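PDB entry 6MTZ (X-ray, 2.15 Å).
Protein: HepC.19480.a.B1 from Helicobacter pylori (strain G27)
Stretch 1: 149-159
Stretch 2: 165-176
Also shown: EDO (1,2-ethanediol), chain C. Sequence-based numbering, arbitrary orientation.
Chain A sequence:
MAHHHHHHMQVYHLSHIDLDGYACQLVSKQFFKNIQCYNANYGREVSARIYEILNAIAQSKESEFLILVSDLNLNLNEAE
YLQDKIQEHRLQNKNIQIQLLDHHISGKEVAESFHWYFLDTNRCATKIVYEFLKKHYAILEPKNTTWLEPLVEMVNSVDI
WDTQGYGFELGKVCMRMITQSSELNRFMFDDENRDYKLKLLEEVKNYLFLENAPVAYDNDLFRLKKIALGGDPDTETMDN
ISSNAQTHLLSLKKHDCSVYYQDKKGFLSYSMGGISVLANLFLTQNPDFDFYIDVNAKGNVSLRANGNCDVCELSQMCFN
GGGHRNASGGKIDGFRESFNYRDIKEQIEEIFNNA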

# COMPACT_ATOMS: atom_id res chain seq x y z
N GLU A 149 14.60 18.35 4.14
CA GLU A 149 15.87 18.02 3.49
C GLU A 149 16.70 17.07 4.34
O GLU A 149 17.29 16.13 3.79
CB GLU A 149 16.66 19.29 3.13
CG GLU A 149 16.02 20.03 1.96
CD GLU A 149 16.80 21.25 1.50
OE1 GLU A 149 17.86 21.53 2.09
OE2 GLU A 149 16.34 21.92 0.56
N PRO A 150 16.78 17.24 5.67
CA PRO A 150 17.45 16.20 6.47
C PRO A 150 16.80 14.83 6.34
O PRO A 150 17.50 13.81 6.27
CB PRO A 150 17.32 16.76 7.90
CG PRO A 150 17.38 18.23 7.69
CD PRO A 150 16.51 18.44 6.48
N LEU A 151 15.47 14.78 6.32
CA LEU A 151 14.80 13.50 6.14
C LEU A 151 15.16 12.87 4.81
O LEU A 151 15.43 11.66 4.73
CB LEU A 151 13.28 13.68 6.27
CG LEU A 151 12.39 12.42 6.40
CD1 LEU A 151 11.10 12.76 7.09
CD2 LEU A 151 12.07 11.82 5.04
N VAL A 152 15.20 13.67 3.74
CA VAL A 152 15.58 13.16 2.43
C VAL A 152 16.99 12.60 2.48
O VAL A 152 17.25 11.48 2.01
CB VAL A 152 15.43 14.26 1.37
CG1 VAL A 152 16.15 13.84 0.09
CG2 VAL A 152 13.96 14.52 1.11
N GLU A 153 17.92 13.36 3.05
CA GLU A 153 19.31 12.93 3.10
C GLU A 153 19.47 11.65 3.93
O GLU A 153 20.26 10.77 3.58
CB GLU A 153 20.18 14.06 3.66
CG GLU A 153 21.69 13.80 3.52
CD GLU A 153 22.17 13.77 2.06
OE1 GLU A 153 21.45 14.25 1.15
OE2 GLU A 153 23.29 13.26 1.83
N MET A 154 18.70 11.54 5.01
CA MET A 154 18.71 10.32 5.83
C MET A 154 18.32 9.11 5.00
O MET A 154 19.02 8.09 5.00
CB MET A 154 17.77 10.48 7.02
CG MET A 154 17.42 9.13 7.71
SD MET A 154 15.89 9.15 8.69
CE MET A 154 14.64 8.87 7.44
N VAL A 155 17.19 9.20 4.30
CA VAL A 155 16.80 8.13 3.39
C VAL A 155 17.92 7.84 2.40
O VAL A 155 18.23 6.67 2.12
CB VAL A 155 15.48 8.46 2.67
CG1 VAL A 155 15.19 7.43 1.59
CG2 VAL A 155 14.34 8.52 3.67
N ASN A 156 18.56 8.88 1.88
CA ASN A 156 19.62 8.65 0.90
C ASN A 156 20.76 7.84 1.52
O ASN A 156 21.23 6.86 0.93
CB ASN A 156 20.15 9.97 0.32
CG ASN A 156 20.99 9.75 -0.94
OD1 ASN A 156 20.46 9.42 -2.01
ND2 ASN A 156 22.30 9.89 -0.81
N SER A 157 21.18 8.22 2.73
CA SER A 157 22.34 7.57 3.34
C SER A 157 22.10 6.08 3.55
O SER A 157 23.00 5.26 3.32
CB SER A 157 22.70 8.24 4.67
OG SER A 157 23.10 9.58 4.49
N VAL A 158 20.91 5.70 4.01
CA VAL A 158 20.71 4.28 4.29
C VAL A 158 20.45 3.51 3.00
O VAL A 158 20.86 2.35 2.87
CB VAL A 158 19.60 4.06 5.34
CG1 VAL A 158 18.25 4.52 4.83
CG2 VAL A 158 19.52 2.59 5.75
N ASP A 159 19.81 4.15 2.03
CA ASP A 159 19.51 3.47 0.78
C ASP A 159 20.78 3.12 0.01
O ASP A 159 20.86 2.04 -0.59
CB ASP A 159 18.57 4.31 -0.07
CG ASP A 159 18.12 3.60 -1.33
OD1 ASP A 159 18.79 3.75 -2.38
OD2 ASP A 159 17.10 2.87 -1.27
N GLY A 165 27.17 8.66 6.06
CA GLY A 165 26.29 9.71 5.58
C GLY A 165 25.36 10.21 6.66
O GLY A 165 25.11 9.53 7.64
N TYR A 166 24.85 11.43 6.47
CA TYR A 166 23.94 12.01 7.45
C TYR A 166 22.76 11.09 7.70
O TYR A 166 22.17 10.55 6.76
CB TYR A 166 23.44 13.38 6.97
CG TYR A 166 22.36 13.92 7.88
CD1 TYR A 166 22.69 14.66 9.01
CD2 TYR A 166 21.01 13.68 7.62
CE1 TYR A 166 21.71 15.16 9.85
CE2 TYR A 166 20.03 14.16 8.46
CZ TYR A 166 20.39 14.90 9.57
OH TYR A 166 19.42 15.39 10.40
N GLY A 167 22.42 10.93 8.98
CA GLY A 167 21.23 10.19 9.34
C GLY A 167 21.27 8.70 9.08
O GLY A 167 20.23 8.06 9.05
N PHE A 168 22.46 8.11 8.91
CA PHE A 168 22.55 6.71 8.53
C PHE A 168 21.89 5.79 9.56
O PHE A 168 21.01 4.99 9.21
CB PHE A 168 24.02 6.32 8.32
CG PHE A 168 24.23 4.84 8.12
CD1 PHE A 168 23.95 4.25 6.90
CD2 PHE A 168 24.71 4.05 9.15
CE1 PHE A 168 24.15 2.88 6.71
CE2 PHE A 168 24.92 2.69 8.97
CZ PHE A 168 24.64 2.11 7.74
N GLU A 169 22.30 5.88 10.82
CA GLU A 169 21.78 4.95 11.82
C GLU A 169 20.27 5.13 12.03
O GLU A 169 19.53 4.15 12.13
CB GLU A 169 22.53 5.10 13.15
CG GLU A 169 24.02 4.73 13.05
CD GLU A 169 24.23 3.26 12.79
OE1 GLU A 169 25.36 2.88 12.42
OE2 GLU A 169 23.28 2.47 12.96
N LEU A 170 19.80 6.38 12.09
CA LEU A 170 18.36 6.62 12.18
C LEU A 170 17.61 6.09 10.95
O LEU A 170 16.49 5.58 11.07
CB LEU A 170 18.10 8.11 12.35
CG LEU A 170 16.64 8.59 12.37
CD1 LEU A 170 15.91 8.07 13.61
CD2 LEU A 170 16.62 10.12 12.33
N GLY A 171 18.22 6.19 9.76
CA GLY A 171 17.57 5.65 8.56
C GLY A 171 17.37 4.14 8.61
O GLY A 171 16.38 3.63 8.08
N LYS A 172 18.29 3.41 9.24
CA LYS A 172 18.08 1.97 9.38
C LYS A 172 16.84 1.69 10.22
O LYS A 172 16.05 0.79 9.90
CB LYS A 172 19.33 1.32 9.97
CG LYS A 172 20.47 1.15 8.94
CD LYS A 172 21.86 1.08 9.57
CE LYS A 172 21.95 0.09 10.71
NZ LYS A 172 23.37 -0.10 11.17
N VAL A 173 16.64 2.47 11.28
CA VAL A 173 15.43 2.34 12.08
C VAL A 173 14.20 2.60 11.23
O VAL A 173 13.19 1.89 11.33
CB VAL A 173 15.48 3.27 13.31
CG1 VAL A 173 14.18 3.15 14.11
CG2 VAL A 173 16.67 2.94 14.19
N CYS A 174 14.27 3.62 10.36
CA CYS A 174 13.12 3.95 9.53
C CYS A 174 12.85 2.88 8.48
O CYS A 174 11.69 2.58 8.18
CB CYS A 174 13.32 5.31 8.86
SG CYS A 174 13.28 6.70 10.00
N MET A 175 13.90 2.29 7.92
CA MET A 175 13.72 1.23 6.94
C MET A 175 12.97 0.04 7.56
O MET A 175 11.99 -0.45 7.00
CB MET A 175 15.09 0.80 6.42
CG MET A 175 15.09 -0.09 5.21
SD MET A 175 16.80 -0.30 4.63
CE MET A 175 17.46 -1.44 5.84
N ARG A 176 13.43 -0.42 8.72
CA ARG A 176 12.69 -1.46 9.42
C ARG A 176 11.29 -0.99 9.79
O ARG A 176 10.33 -1.77 9.75
CB ARG A 176 13.46 -1.91 10.66
CG ARG A 176 12.72 -2.93 11.55
CD ARG A 176 13.69 -3.56 12.56
NE ARG A 176 14.49 -2.49 13.16
CZ ARG A 176 14.12 -1.81 14.24
NH1 ARG A 176 12.99 -2.12 14.86
NH2 ARG A 176 14.90 -0.83 14.70
C1 EDO C . 18.53 17.01 0.78
O1 EDO C . 19.83 16.57 1.22
C2 EDO C . 18.30 16.59 -0.67
O2 EDO C . 18.53 17.68 -1.57
O HOH W 1 25.52 12.85 4.15

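Two helices can cross closely where one of them offers glycines, because a residue without a side chain lets the partner's side chains rest against the backbone itself. The contact between residues 149-159 and 165-176 is a compact example. Helix 149-159 meets helix 168-176 almost at right angles, at 83°, with a closest axial approach of 7.8 Å, and the turn that precedes the second helix packs against the first as well.

The contact begins at P150, which meets the tyrosine of that turn. The CB of P150 lies 3.8 Å from CE2 of Y166, an apolar contact, while the carbonyl O of P150 approaches the same CE2 at 3.4 Å, at the edge of the ring and near its plane. That oxygen is already engaged within its own helix, accepting from the N of M154 at 2.9 Å. L151 and V152 take no part.

E153 touches Y166 through its aliphatic portion, CG to the CB of Y166 at 3.9 Å, and reaches it again through solvent. One water donates to OE2 of E153 at 3.2 Å and accepts from the backbone N of Y166 at 2.8 Å, so a carboxylate and an amide, two groups too far apart to meet directly, are linked. The other carboxylate oxygen, OE1, accepts a hydrogen bond of 2.8 Å from O1 of the 1,2-ethanediol, probably a remnant of the crystallisation liquor.

M154 is the residue most covered by the opposing stretch. Its CA lies 3.6 Å from O of Y166 in a nearly straight CA-H...O contact, and its CG sits 3.3 Å from O of G167 and 3.6 Å from CA of G171. Farther out, SD packs on CG of L170 at 3.8 Å and CE on SG of C174 at 3.6 Å. The glycines make this fit possible: a CB on G167 would fall 2.8 Å from CB of M154, a clash. The positive phi of G167, at 69°, independently favours glycine at this N-cap position.

V155 and N156 make no contact, and the next turn of the helix brings S157 into play. Its OG donates to O of Y166 at 2.6 Å, a short bond and the only direct hydrogen bond between the stretches. It ties the helix to the type II turn running from G165 to F168. G165 is equally bare, and a CB there would come within 2.4 Å of OG of S157, a clash. The carbonyl O of S157 meets CD1 of F168 at 3.8 Å, at the ring's edge.

V158 completes the interface as a knob in a hole formed by F168, G171, K172 and M175. Its CG2 lies 3.6 Å from CG of K172 and 4.1 Å from SD of M175. A CB on G171 would stand 2.9 Å from CG1 of V158, so here too the absent side chain provides the room. The CA-to-CB bond of D159 points away from the second stretch, and the residue makes no contact.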